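Local coordinates for protein paraflagellar rod component (Trypanosoma brucei, PDB 2Q0X) that is of unknown function but adopts the alpha/beta-hydrolase fold and is named as a component of the trypanosome paraflagellar rod, at residues P198-Q201 / E202-N206; V143-D146 / P147-L151; D175-A178 / M179-H182. All coordinates share one frame; numbering follows the deposited sequence.

Contact 1 of 3, residues P198-Q201 / E202-N206; sequences PTLQ and EAVWN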
loop_
_atom_site.group_PDB
_atom_site.type_symbol
_atom_site.label_atom_id
_atom_site.label_comp_id
_atom_site.label_asym_id
_atom_site.label_seq_id
_atom_site.Cartn_x
_atom_site.Cartn_y
_atom_site.Cartn_z
ATOM N N PRO A 198 -3.725 -19.573 -5.492
ATOM C CA PRO A 198 -4.105 -18.205 -5.182
ATOM C C PRO A 198 -5.020 -18.070 -3.986
ATOM O O PRO A 198 -4.736 -17.281 -3.126
ATOM C CB PRO A 198 -4.796 -17.740 -6.469
ATOM C CG PRO A 198 -4.108 -18.507 -7.531
ATOM C CD PRO A 198 -3.893 -19.868 -6.930
ATOM N N THR A 199 -6.073 -18.887 -3.912
ATOM C CA THR A 199 -7.066 -18.800 -2.835
ATOM C C THR A 199 -7.458 -20.196 -2.379
ATOM O O THR A 199 -6.996 -21.189 -2.921
ATOM C CB THR A 199 -8.338 -18.069 -3.321
ATOM O OG1 THR A 199 -8.939 -18.821 -4.395
ATOM C CG2 THR A 199 -7.991 -16.629 -3.800
ATOM N N LEU A 200 -8.309 -20.256 -1.366
ATOM C CA LEU A 200 -8.879 -21.504 -0.896
ATOM C C LEU A 200 -9.752 -22.224 -1.924
ATOM O O LEU A 200 -9.987 -23.426 -1.789
ATOM C CB LEU A 200 -9.669 -21.262 0.373
ATOM C CG LEU A 200 -8.817 -20.908 1.592
ATOM C CD1 LEU A 200 -9.669 -20.950 2.822
ATOM C CD2 LEU A 200 -7.640 -21.837 1.739
ATOM N N GLN A 201 -10.258 -21.510 -2.938
ATOM C CA GLN A 201 -10.920 -22.192 -4.057
ATOM C C GLN A 201 -9.995 -23.250 -4.672
ATOM O O GLN A 201 -10.365 -24.417 -4.808
ATOM C CB GLN A 201 -11.364 -21.200 -5.125
ATOM C CG GLN A 201 -12.318 -21.770 -6.181
ATOM C CD GLN A 201 -13.721 -21.968 -5.661
ATOM O OE1 GLN A 201 -14.136 -21.298 -4.711
ATOM N NE2 GLN A 201 -14.475 -22.893 -6.286
ATOM N N GLU A 202 -8.782 -22.846 -5.035
ATOM C CA GLU A 202 -7.833 -23.773 -5.671
ATOM C C GLU A 202 -7.180 -24.725 -4.656
ATOM O O GLU A 202 -6.979 -25.905 -4.945
ATOM C CB GLU A 202 -6.748 -22.988 -6.415
ATOM C CG GLU A 202 -7.289 -22.133 -7.580
ATOM C CD GLU A 202 -7.461 -20.665 -7.248
ATOM O OE1 GLU A 202 -7.692 -20.311 -6.063
ATOM O OE2 GLU A 202 -7.387 -19.853 -8.198
ATOM N N ALA A 203 -6.872 -24.204 -3.469
ATOM C CA ALA A 203 -6.164 -24.974 -2.438
ATOM C C ALA A 203 -7.035 -26.052 -1.772
ATOM O O ALA A 203 -6.531 -27.108 -1.424
ATOM C CB ALA A 203 -5.595 -24.047 -1.397
ATOM N N VAL A 204 -8.334 -25.778 -1.596
ATOM C CA VAL A 204 -9.194 -26.665 -0.809
ATOM C C VAL A 204 -10.508 -27.050 -1.513
ATOM O O VAL A 204 -10.808 -28.228 -1.659
ATOM C CB VAL A 204 -9.500 -26.029 0.575
ATOM C CG1 VAL A 204 -10.580 -26.795 1.323
ATOM C CG2 VAL A 204 -8.235 -25.945 1.422
ATOM N N TRP A 205 -11.271 -26.069 -1.956
ATOM C CA TRP A 205 -12.640 -26.305 -2.390
ATOM C C TRP A 205 -12.702 -27.175 -3.635
ATOM O O TRP A 205 -13.305 -28.262 -3.623
ATOM C CB TRP A 205 -13.360 -24.976 -2.643
ATOM C CG TRP A 205 -14.845 -25.092 -2.575
ATOM C CD1 TRP A 205 -15.710 -25.006 -3.606
ATOM C CD2 TRP A 205 -15.630 -25.331 -1.398
ATOM N NE1 TRP A 205 -16.999 -25.172 -3.155
ATOM C CE2 TRP A 205 -16.976 -25.376 -1.800
ATOM C CE3 TRP A 205 -15.321 -25.505 -0.042
ATOM C CZ2 TRP A 205 -18.024 -25.588 -0.896
ATOM C CZ3 TRP A 205 -16.357 -25.713 0.864
ATOM C CH2 TRP A 205 -17.696 -25.748 0.433
ATOM N N ASN A 206 -12.078 -26.690 -4.705
ATOM C CA ASN A 206 -12.017 -27.438 -5.961
ATOM C C ASN A 206 -11.479 -28.862 -5.819
ATOM O O ASN A 206 -12.173 -29.810 -6.175
ATOM C CB ASN A 206 -11.238 -26.631 -7.022
ATOM C CG ASN A 206 -12.038 -25.451 -7.558
ATOM O OD1 ASN A 206 -13.230 -25.292 -7.256
ATOM N ND2 ASN A 206 -11.394 -24.628 -8.380
#
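The amides of Gln201 and Asn206 meet with their planes 78° apart, nearly square to each other. Gln201 NE2 donates to Asn206 OD1 at 2.9 Å. The bond is bent, and the donor stands above the carbonyl plane of Asn206. With CG anti to the backbone N (chi1 -168°) and a bend at chi2, Gln201 runs forward along the helix to reach this oxygen. Gln201 NE2 also lies 3.6 Å from Trp205 CD1, an oblique approach to the indole. Gln201 OE1 accepts from Cys145 N, while Trp205 NE1 bonds to Tyr237 OH.

At the other end, the carboxylate of Glu202 folds back beside Pro198, with Glu202 OE2 3.6 Å from Pro198 CG. Glu202 OE1 takes two bonds from Thr199. Thr199 OG1 donates to Glu202 OE1 at 2.6 Å, nearly in line with its C-O bond. Thr199 N donates to Glu202 OE1 at 3.0 Å, from above the carboxylate plane. Tyr183 OH bonds to Glu202 OE2, so both carboxylate oxygens are held.

Leu200 O accepts from both Val204 N and Trp205 N, at 2.9 Å each, where the helix widens into a pi-type turn. Leu200 and Val204 lie side by side and pack on strand 227-232. Thr199 is the N-cap of helix 200-209, and with Glu202 it forms a capping box within an alpha/beta-hydrolase fold.

Contact 2 of 3, residues V143-D146 / P147-L151; sequences VVCD and PENPL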
loop_
_atom_site.group_PDB
_atom_site.type_symbol
_atom_site.label_atom_id
_atom_site.label_comp_id
_atom_site.label_asym_id
_atom_site.label_seq_id
_atom_site.Cartn_x
_atom_site.Cartn_y
_atom_site.Cartn_z
ATOM N N VAL A 143 -13.478 -17.024 0.423
ATOM C CA VAL A 143 -14.802 -17.095 -0.173
ATOM C C VAL A 143 -14.737 -18.106 -1.293
ATOM O O VAL A 143 -13.854 -18.051 -2.135
ATOM C CB VAL A 143 -15.238 -15.754 -0.757
ATOM C CG1 VAL A 143 -16.657 -15.880 -1.390
ATOM C CG2 VAL A 143 -15.157 -14.645 0.325
ATOM N N VAL A 144 -15.682 -19.026 -1.309
ATOM C CA VAL A 144 -15.697 -20.087 -2.314
ATOM C C VAL A 144 -16.961 -19.975 -3.171
ATOM O O VAL A 144 -17.965 -19.426 -2.728
ATOM C CB VAL A 144 -15.630 -21.478 -1.652
ATOM C CG1 VAL A 144 -14.320 -21.636 -0.936
ATOM C CG2 VAL A 144 -16.809 -21.683 -0.674
ATOM N N CYS A 145 -16.879 -20.498 -4.392
ATOM C CA CYS A 145 -18.025 -20.607 -5.291
ATOM C C CYS A 145 -18.162 -22.050 -5.821
ATOM O O CYS A 145 -17.335 -22.910 -5.541
ATOM C CB CYS A 145 -17.855 -19.628 -6.445
ATOM S SG CYS A 145 -16.436 -19.974 -7.495
ATOM N N ASP A 146 -19.213 -22.306 -6.590
ATOM C CA ASP A 146 -19.386 -23.587 -7.264
ATOM C C ASP A 146 -18.196 -23.841 -8.200
ATOM O O ASP A 146 -17.898 -23.003 -9.025
ATOM C CB ASP A 146 -20.704 -23.599 -8.053
ATOM C CG ASP A 146 -21.104 -24.992 -8.538
ATOM O OD1 ASP A 146 -20.233 -25.843 -8.823
ATOM O OD2 ASP A 146 -22.319 -25.240 -8.638
ATOM N N PRO A 147 -17.510 -24.996 -8.058
ATOM C CA PRO A 147 -16.389 -25.346 -8.945
ATOM C C PRO A 147 -16.734 -25.375 -10.436
ATOM O O PRO A 147 -15.842 -25.195 -11.271
ATOM C CB PRO A 147 -15.990 -26.745 -8.475
ATOM C CG PRO A 147 -16.465 -26.835 -7.088
ATOM C CD PRO A 147 -17.717 -26.026 -7.018
ATOM N N GLU A 148 -18.014 -25.593 -10.753
ATOM C CA GLU A 148 -18.483 -25.607 -12.130
ATOM C C GLU A 148 -18.746 -24.212 -12.689
ATOM O O GLU A 148 -19.167 -24.079 -13.835
ATOM C CB GLU A 148 -19.735 -26.492 -12.261
ATOM C CG GLU A 148 -19.505 -27.945 -11.826
ATOM C CD GLU A 148 -18.257 -28.574 -12.461
ATOM O OE1 GLU A 148 -18.076 -28.414 -13.696
ATOM O OE2 GLU A 148 -17.465 -29.228 -11.727
ATOM N N ASN A 149 -18.509 -23.184 -11.873
ATOM C CA ASN A 149 -18.365 -21.811 -12.345
ATOM C C ASN A 149 -17.375 -21.770 -13.523
ATOM O O ASN A 149 -16.336 -22.401 -13.464
ATOM C CB ASN A 149 -17.867 -20.955 -11.181
ATOM C CG ASN A 149 -17.838 -19.487 -11.488
ATOM O OD1 ASN A 149 -16.973 -18.999 -12.224
ATOM N ND2 ASN A 149 -18.757 -18.750 -10.872
ATOM N N PRO A 150 -17.691 -21.019 -14.596
ATOM C CA PRO A 150 -16.832 -21.083 -15.794
ATOM C C PRO A 150 -15.354 -20.689 -15.575
ATOM O O PRO A 150 -14.505 -21.018 -16.405
ATOM C CB PRO A 150 -17.521 -20.120 -16.776
ATOM C CG PRO A 150 -18.352 -19.229 -15.918
ATOM C CD PRO A 150 -18.810 -20.078 -14.775
ATOM N N LEU A 151 -15.057 -19.989 -14.481
ATOM C CA LEU A 151 -13.674 -19.700 -14.107
ATOM C C LEU A 151 -12.898 -20.932 -13.631
ATOM O O LEU A 151 -11.695 -21.020 -13.858
ATOM C CB LEU A 151 -13.630 -18.641 -13.014
ATOM C CG LEU A 151 -13.974 -17.213 -13.429
ATOM C CD1 LEU A 151 -13.900 -16.308 -12.206
ATOM C CD2 LEU A 151 -13.046 -16.715 -14.556
#
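Asp146 reaches forward over the turn it begins and meets Pro147 and Glu148. Asp146 CB lies 3.5 Å from Pro147 N. A chi1 of -168° swings the carboxylate of Asp146 alongside its own carbonyl carbon, toward the next two residues. Asp146 OD1 then accepts from Glu148 N at 3.0 Å. The N-H points well at the oxygen, with an angle of 167°, but it arrives from above the carboxylate plane. Asp146 OD1 also touches the side chain of Glu148, at 3.5 Å from Glu148 CB.

The backbone closes the same turn. Asn149 N donates to Asp146 O at 2.9 Å, making a type I beta turn from Asp146 to Asn149 with Pro147 and Glu148 at its corners. Asn149 CB packs 4.1 Å from Cys145 SG. Asn149 OD1 then accepts from Leu151 N at 3.1 Å, an Asx turn that follows directly. Pro147 leans on Trp205 and Asn206 of helix 200-209.

Asp146 OD1 and Glu148 OE2 come within 5.2 Å. Their like charges would probably disfavour a closer approach. A long, weak ion pair from Glu148 to Arg210 may offset part of this. Across the loop, three bonds to the backbone N-H groups of Glu148, Asn149 and Leu151 set the shape more than apolar contact does.

Contact 3 of 3, residues D175-A178 / M179-H182; sequences DSLA and MLKH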
loop_
_atom_site.group_PDB
_atom_site.type_symbol
_atom_site.label_atom_id
_atom_site.label_comp_id
_atom_site.label_asym_id
_atom_site.label_seq_id
_atom_site.Cartn_x
_atom_site.Cartn_y
_atom_site.Cartn_z
ATOM N N ASP A 175 -0.300 -6.001 -14.723
ATOM C CA ASP A 175 -1.571 -5.455 -15.194
ATOM C C ASP A 175 -2.762 -6.282 -14.701
ATOM O O ASP A 175 -3.239 -7.181 -15.396
ATOM C CB ASP A 175 -1.549 -5.357 -16.720
ATOM C CG ASP A 175 -2.667 -4.494 -17.273
ATOM O OD1 ASP A 175 -3.470 -3.966 -16.476
ATOM O OD2 ASP A 175 -2.739 -4.356 -18.515
ATOM N N SER A 176 -3.253 -5.961 -13.509
ATOM C CA SER A 176 -4.354 -6.715 -12.916
ATOM C C SER A 176 -5.659 -6.564 -13.706
ATOM O O SER A 176 -6.495 -7.466 -13.702
ATOM C CB SER A 176 -4.561 -6.320 -11.443
ATOM O OG SER A 176 -5.232 -5.080 -11.300
ATOM N N LEU A 177 -5.820 -5.425 -14.380
ATOM C CA LEU A 177 -7.009 -5.164 -15.202
ATOM C C LEU A 177 -7.111 -6.101 -16.408
ATOM O O LEU A 177 -8.215 -6.360 -16.899
ATOM C CB LEU A 177 -7.085 -3.688 -15.657
ATOM C CG LEU A 177 -7.981 -2.780 -14.798
ATOM C CD1 LEU A 177 -7.404 -2.549 -13.419
ATOM C CD2 LEU A 177 -8.222 -1.446 -15.485
ATOM N N ALA A 178 -5.966 -6.604 -16.873
ATOM C CA ALA A 178 -5.932 -7.618 -17.934
ATOM C C ALA A 178 -6.490 -8.982 -17.479
ATOM O O ALA A 178 -6.774 -9.834 -18.311
ATOM C CB ALA A 178 -4.501 -7.784 -18.470
ATOM N N MET A 179 -6.647 -9.171 -16.169
ATOM C CA MET A 179 -7.151 -10.431 -15.595
ATOM C C MET A 179 -8.656 -10.457 -15.304
ATOM O O MET A 179 -9.145 -11.417 -14.696
ATOM C CB MET A 179 -6.420 -10.738 -14.273
ATOM C CG MET A 179 -4.995 -11.160 -14.421
ATOM S SD MET A 179 -4.830 -12.578 -15.488
ATOM C CE MET A 179 -6.176 -13.658 -14.965
ATOM N N LEU A 180 -9.399 -9.442 -15.730
ATOM C CA LEU A 180 -10.767 -9.274 -15.222
ATOM C C LEU A 180 -11.779 -10.303 -15.747
ATOM O O LEU A 180 -12.735 -10.630 -15.047
ATOM C CB LEU A 180 -11.287 -7.839 -15.441
ATOM C CG LEU A 180 -11.173 -6.883 -14.232
ATOM C CD1 LEU A 180 -9.899 -6.091 -14.289
ATOM C CD2 LEU A 180 -12.361 -5.920 -14.160
ATOM N N LYS A 181 -11.575 -10.831 -16.950
ATOM C CA LYS A 181 -12.528 -11.796 -17.502
ATOM C C LYS A 181 -12.114 -13.233 -17.161
ATOM O O LYS A 181 -12.941 -14.138 -17.153
ATOM C CB LYS A 181 -12.738 -11.567 -19.020
ATOM C CG LYS A 181 -12.018 -12.533 -19.960
ATOM C CD LYS A 181 -12.265 -12.195 -21.428
ATOM C CE LYS A 181 -11.446 -10.992 -21.919
ATOM N NZ LYS A 181 -12.245 -9.725 -22.036
ATOM N N HIS A 182 -10.842 -13.420 -16.826
ATOM C CA HIS A 182 -10.299 -14.739 -16.514
ATOM C C HIS A 182 -10.163 -15.057 -15.019
ATOM O O HIS A 182 -9.937 -16.207 -14.662
ATOM C CB HIS A 182 -8.961 -14.918 -17.238
ATOM C CG HIS A 182 -9.114 -15.130 -18.713
ATOM N ND1 HIS A 182 -8.737 -14.190 -19.646
ATOM C CD2 HIS A 182 -9.641 -16.164 -19.412
ATOM C CE1 HIS A 182 -9.001 -14.644 -20.859
ATOM N NE2 HIS A 182 -9.550 -15.841 -20.745
#
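A short 3-10 turn begins at Ser176, in the loop between helices 154-170 and 189-193, and contact 3 spans this turn and the residues after it. Met179 N donates to Ser176 O at 3.0 Å. The donor stands 60° above the carbonyl plane, well away from a lone-pair direction. One residue earlier, Ala178 N bonds to Asp175 O at 3.2 Å.

Met179 turns its side chain away from the residues before it. A chi1 of -72° sets CG beside the backbone N, and bends at chi2 and chi3 curl the chain over. Met179 CB stays 3.3 Å from Ser176 O. The rest of the side chain packs between the two flanking helices, against Val164 and His163 on one and Leu192 on the other.

Ala178 rests on Leu167 of helix 154-170, and its carbonyl oxygen accepts from His163 NE2. The second subunit also reaches this turn: Ser176 OG bonds to Glu174 of that chain, and Leu177 packs on Pro84 of the second subunit. This places residues 175-177 at the dimer contact.

Leu177 and the exposed Leu180 lie side by side, pointing the same way. The methyl Leu180 CD1 sits 3.9 Å from Leu177 CG.

Contact 1 is buried, contact 2 lies at the surface, and contact 3 is partly buried and reaches the second subunit. Contacts 1 and 2 touch directly. Cys145 N probably bonds to Gln201 OE1 (2.9 Å), joining the loop after strand 135-143 to helix 200-209, and Trp205 CD1 packs on Cys145 O. Contact 3 meets contact 2 where Leu151 CD2 packs on the backbone of Lys181 and His182. It stays about 8 Å from contact 1 at the nearest atoms. In contact 1, side chains bond to each other and to Thr199 N, beside the helix's backbone bonds. In contact 2 they hold backbone N-H groups, while contact 3 relies on a backbone turn and apolar side chains.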